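Local coordinates for probable E3 ubiquitin-protein ligase HERC1 (Homo sapiens, PDB 4QT6), which probably acts as an E3 ubiquitin-protein ligase, its SPRY (B30.2-type) domain being consistent with a module for binding partner proteins, at residues W76-R79 with N84-H87; T105-M110 with E122-A127. All coordinates share one frame; numbering follows the deposited sequence. Where two conformers were deposited one is given.

Both contacts belong to the SPRY domain, an all-beta fold of two antiparallel sheets, and each samples a different one. Interaction 1 closes the hairpin of strands 75-79 and 84-86, the latter an outermost strand of its sheet. Interaction 2 follows later in the chain and belongs to the other sheet, where strand 103-109 and the outermost strand 125-128 lie on either side of strand 114-119. Their centres are about 13 Å apart. The two meet where Leu85 CD1 packs against Ala127 O at 3.7 Å, so the edge strand of one sheet touches the edge strand of the other. Each sheet is built by hydrogen-bonded strands, and here a leucine methyl bridges the two edges of the sandwich.

Interaction 1. Residues W76-R79 with N84-H87; sequences WLYR and NLYH. With ARF (formamide), chain C; ARF (formamide), chain B.
Trp76 and His87 open this hairpin contact with an offset stack: the five-membered ring of the indole and the imidazole lie almost parallel, planes 6° apart and centroids separated by 3.5 Å. A trans first torsion (chi1 -179°) carries the imidazole of His87 over one face of the indole, with His87 CE1 3.2 Å from Trp76 CE2, and a hydrogen bond from ND1 to Met75 O helps to fix the ring. Replacing Trp76 with an alanine would probably leave one face of the imidazole without its stacking partner and open a gap beside Phe128, whose ring meets the indole edge-to-face. Leu77 N donates to Tyr86 O and Tyr86 N donates back to Leu77 O, each over 2.9 Å. Tyr78, in the next, non-hydrogen-bonded pair, receives the methyl CD2 of Leu85 at 3.8 Å from its CD1. Its ring stacks on Phe117, and its hydroxyl reaches Ser96 O and accepts a hydrogen bond from a formamide nitrogen. Arg79 adds a single backbone bond, N to Asn84 O, then runs out fully extended across Tyr86. There NH1 gives a 2.9 Å hydrogen bond to Tyr86 OH, which sits 17° out of the guanidinium plane, while NH2 donates almost straight to the oxygen of a second formamide and NE bonds to Tyr143 OH. All three guanidinium nitrogens therefore have an acceptor. Such division of labour implies that backbone bonds set the register, the aromatic stack closes one end, and the other presents a directed polar group that can take up a small amide.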
# COMPACT_ATOMS: atom_id res chain seq x y z
N TRP A 76 7.57 -0.71 0.66
CA TRP A 76 7.61 -1.10 -0.74
C TRP A 76 6.28 -0.65 -1.31
O TRP A 76 5.21 -1.14 -0.89
CB TRP A 76 7.73 -2.63 -0.87
CG TRP A 76 9.09 -3.23 -0.63
CD1 TRP A 76 9.95 -3.68 -1.59
CD2 TRP A 76 9.71 -3.52 0.63
NE1 TRP A 76 11.07 -4.18 -1.02
CE2 TRP A 76 10.96 -4.13 0.34
CE3 TRP A 76 9.37 -3.29 1.96
CZ2 TRP A 76 11.84 -4.51 1.34
CZ3 TRP A 76 10.25 -3.69 2.96
CH2 TRP A 76 11.47 -4.31 2.64
N LEU A 77 6.30 0.31 -2.23
CA LEU A 77 5.10 1.05 -2.57
C LEU A 77 4.81 1.07 -4.05
O LEU A 77 5.71 1.07 -4.89
CB LEU A 77 5.19 2.48 -2.06
CG LEU A 77 5.28 2.64 -0.55
CD1 LEU A 77 5.60 4.08 -0.19
CD2 LEU A 77 3.99 2.18 0.12
N TYR A 78 3.52 1.18 -4.36
CA TYR A 78 2.97 1.18 -5.70
C TYR A 78 2.02 2.38 -5.78
O TYR A 78 1.06 2.52 -5.01
CB TYR A 78 2.29 -0.19 -5.96
CG TYR A 78 1.50 -0.42 -7.22
CD1 TYR A 78 1.85 0.18 -8.41
CD2 TYR A 78 0.45 -1.36 -7.24
CE1 TYR A 78 1.12 -0.06 -9.57
CE2 TYR A 78 -0.27 -1.61 -8.39
CZ TYR A 78 0.08 -0.97 -9.56
OH TYR A 78 -0.67 -1.23 -10.71
N ARG A 79 2.35 3.29 -6.70
CA ARG A 79 1.73 4.62 -6.77
C ARG A 79 0.55 4.69 -7.75
O ARG A 79 0.69 4.35 -8.94
CB ARG A 79 2.83 5.62 -7.16
CG ARG A 79 2.40 7.07 -7.28
CD ARG A 79 3.63 7.92 -7.57
NE ARG A 79 3.30 9.29 -7.95
CZ ARG A 79 4.09 10.08 -8.69
NH1 ARG A 79 5.26 9.64 -9.15
NH2 ARG A 79 3.68 11.31 -8.97
N ASN A 84 4.08 3.84 -10.84
CA ASN A 84 5.48 3.69 -10.43
C ASN A 84 5.58 2.88 -9.14
O ASN A 84 4.62 2.81 -8.37
CB ASN A 84 6.19 5.04 -10.21
CG ASN A 84 6.47 5.79 -11.52
OD1 ASN A 84 5.92 6.86 -11.76
ND2 ASN A 84 7.30 5.21 -12.37
N LEU A 85 6.76 2.31 -8.95
CA LEU A 85 7.13 1.46 -7.81
C LEU A 85 8.31 2.08 -7.07
O LEU A 85 9.22 2.65 -7.71
CB LEU A 85 7.53 0.07 -8.31
CG LEU A 85 6.45 -0.77 -8.98
CD1 LEU A 85 7.05 -2.01 -9.62
CD2 LEU A 85 5.37 -1.16 -7.96
N TYR A 86 8.27 2.01 -5.74
CA TYR A 86 9.21 2.71 -4.87
C TYR A 86 9.70 1.76 -3.81
O TYR A 86 8.92 1.13 -3.09
CB TYR A 86 8.56 3.94 -4.20
CG TYR A 86 8.14 4.95 -5.23
CD1 TYR A 86 6.92 4.85 -5.86
CD2 TYR A 86 9.02 5.94 -5.65
CE1 TYR A 86 6.54 5.73 -6.86
CE2 TYR A 86 8.65 6.83 -6.65
CZ TYR A 86 7.42 6.72 -7.25
OH TYR A 86 7.06 7.58 -8.26
N HIS A 87 11.02 1.62 -3.75
CA HIS A 87 11.68 1.05 -2.61
C HIS A 87 13.15 1.48 -2.70
O HIS A 87 13.81 1.16 -3.67
CB HIS A 87 11.57 -0.48 -2.54
CG HIS A 87 12.25 -1.04 -1.35
ND1 HIS A 87 11.73 -0.91 -0.08
CD2 HIS A 87 13.46 -1.63 -1.21
CE1 HIS A 87 12.59 -1.41 0.79
NE2 HIS A 87 13.63 -1.87 0.13
N ARF C . -0.44 -3.96 -11.65
C ARF C . -0.24 -4.38 -12.90
O ARF C . -0.08 -3.57 -13.80
N ARF B . -0.90 13.33 -8.53
C ARF B . 0.40 13.13 -8.73
O ARF B . 1.02 12.30 -8.08

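Interaction 2. Residues T105-M110 with E122-A127; sequences TCVLDM and EEPKLA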
# COMPACT_ATOMS: atom_id res chain seq x y z
N THR A 105 -4.68 -6.30 -6.17
CA THR A 105 -4.28 -7.52 -5.50
C THR A 105 -2.81 -7.42 -5.15
O THR A 105 -1.98 -7.05 -6.00
CB THR A 105 -4.49 -8.75 -6.40
OG1 THR A 105 -5.87 -8.83 -6.79
CG2 THR A 105 -4.06 -10.02 -5.71
N CYS A 106 -2.47 -7.77 -3.91
CA CYS A 106 -1.10 -7.75 -3.44
C CYS A 106 -0.76 -9.17 -3.04
O CYS A 106 -1.53 -9.83 -2.36
CB CYS A 106 -0.97 -6.83 -2.22
SG CYS A 106 -1.64 -5.16 -2.49
N VAL A 107 0.41 -9.64 -3.49
CA VAL A 107 0.92 -10.93 -3.11
C VAL A 107 2.27 -10.74 -2.45
O VAL A 107 3.21 -10.28 -3.09
CB VAL A 107 1.09 -11.88 -4.32
CG1 VAL A 107 1.53 -13.25 -3.84
CG2 VAL A 107 -0.22 -12.00 -5.08
N LEU A 108 2.33 -11.03 -1.16
CA LEU A 108 3.55 -10.94 -0.38
C LEU A 108 4.05 -12.35 -0.13
O LEU A 108 3.48 -13.11 0.66
CB LEU A 108 3.30 -10.21 0.95
CG LEU A 108 4.48 -10.16 1.89
CD1 LEU A 108 5.66 -9.41 1.25
CD2 LEU A 108 4.06 -9.55 3.22
N ASP A 109 5.14 -12.69 -0.82
CA ASP A 109 5.71 -14.04 -0.76
C ASP A 109 7.01 -13.98 0.03
O ASP A 109 8.06 -13.60 -0.49
CB ASP A 109 5.93 -14.56 -2.19
CG ASP A 109 6.31 -16.04 -2.23
OD1 ASP A 109 6.82 -16.53 -1.22
OD2 ASP A 109 6.08 -16.68 -3.27
N MSE A 110 6.92 -14.33 1.31
CA MSE A 110 8.06 -14.19 2.22
C MSE A 110 9.06 -15.31 2.07
O MSE A 110 10.18 -15.22 2.59
CB MSE A 110 7.61 -14.11 3.67
CG MSE A 110 6.57 -13.05 3.94
SE MSE A 110 7.47 -11.30 3.94
CE MSE A 110 8.32 -11.51 5.70
N GLU A 122 -6.67 -8.92 -12.95
CA GLU A 122 -5.60 -9.38 -13.86
C GLU A 122 -4.55 -10.11 -13.01
O GLU A 122 -4.41 -9.81 -11.83
CB GLU A 122 -4.96 -8.19 -14.58
N GLU A 123 -3.82 -11.05 -13.61
CA GLU A 123 -2.82 -11.82 -12.86
C GLU A 123 -1.78 -10.86 -12.29
O GLU A 123 -1.37 -9.92 -12.98
CB GLU A 123 -2.14 -12.89 -13.72
CG GLU A 123 -2.99 -14.12 -14.00
CD GLU A 123 -3.55 -14.76 -12.74
OE1 GLU A 123 -2.77 -15.28 -11.91
OE2 GLU A 123 -4.78 -14.75 -12.59
N PRO A 124 -1.36 -11.08 -11.02
CA PRO A 124 -0.36 -10.17 -10.49
C PRO A 124 0.96 -10.21 -11.24
O PRO A 124 1.37 -11.26 -11.74
CB PRO A 124 -0.18 -10.66 -9.05
CG PRO A 124 -1.49 -11.26 -8.70
CD PRO A 124 -1.90 -11.96 -9.97
N LYS A 125 1.58 -9.04 -11.34
CA LYS A 125 2.88 -8.91 -11.95
C LYS A 125 3.93 -8.73 -10.87
O LYS A 125 3.72 -7.99 -9.90
CB LYS A 125 2.89 -7.74 -12.93
CG LYS A 125 1.95 -7.94 -14.11
CD LYS A 125 2.33 -7.07 -15.30
N LEU A 126 5.06 -9.43 -11.01
CA LEU A 126 6.20 -9.28 -10.10
C LEU A 126 6.64 -7.82 -10.07
O LEU A 126 6.91 -7.22 -11.10
CB LEU A 126 7.38 -10.16 -10.54
CG LEU A 126 8.65 -10.09 -9.69
CD1 LEU A 126 8.43 -10.65 -8.30
CD2 LEU A 126 9.78 -10.86 -10.37
N ALA A 127 6.70 -7.25 -8.87
CA ALA A 127 7.04 -5.85 -8.69
C ALA A 127 8.38 -5.68 -8.00
O ALA A 127 9.19 -4.82 -8.41
CB ALA A 127 5.95 -5.19 -7.86
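Pro124 meets Val107 and Thr105 through carbon alone, a compact example of how a loop residue can touch a strand to which its segment is not hydrogen-bonded. The apolar contacts centre on one atom, CG of the proline ring. Val107 CG2 approaches it to 3.9 Å and also comes within 4.2 Å of Pro124 CB, the two side chains crossing at about a right angle. The valine's other methyl, CG1, is the branch anti to the backbone N (chi1 -176°), which places CG2 beside that nitrogen and directs it at the proline. From Thr105 the methyl does the touching rather than the hydroxyl: CG2 lies 4.1 Å from Pro124 CG. Thus two methyls, from residues two apart on the same strand, converge on a single corner of the pyrrolidine ring. The surface buried between the segments is correspondingly small, 100 Å².

Polar bonding runs elsewhere. No hydrogen bond joins 105-110 to 122-127; the backbone bonds of Thr105 and Val107 go to Gly118 and Ser116 of strand 114-119, while Cys106 and Leu108 pair with Trp41 and Tyr39 of strand 38-47. Toward strand 38-47, Thr105 also packs against Gln40 and Lys42, and Val107 against Cys38.

Strand 114-119 therefore sits between the two partners, and the proline, just before strand 125-128 begins, reaches across toward the next strand but one. This contact belongs to the antiparallel meander 103-109, 114-119, 125-128, which completes one edge of the larger sheet in this SPRY beta-sandwich.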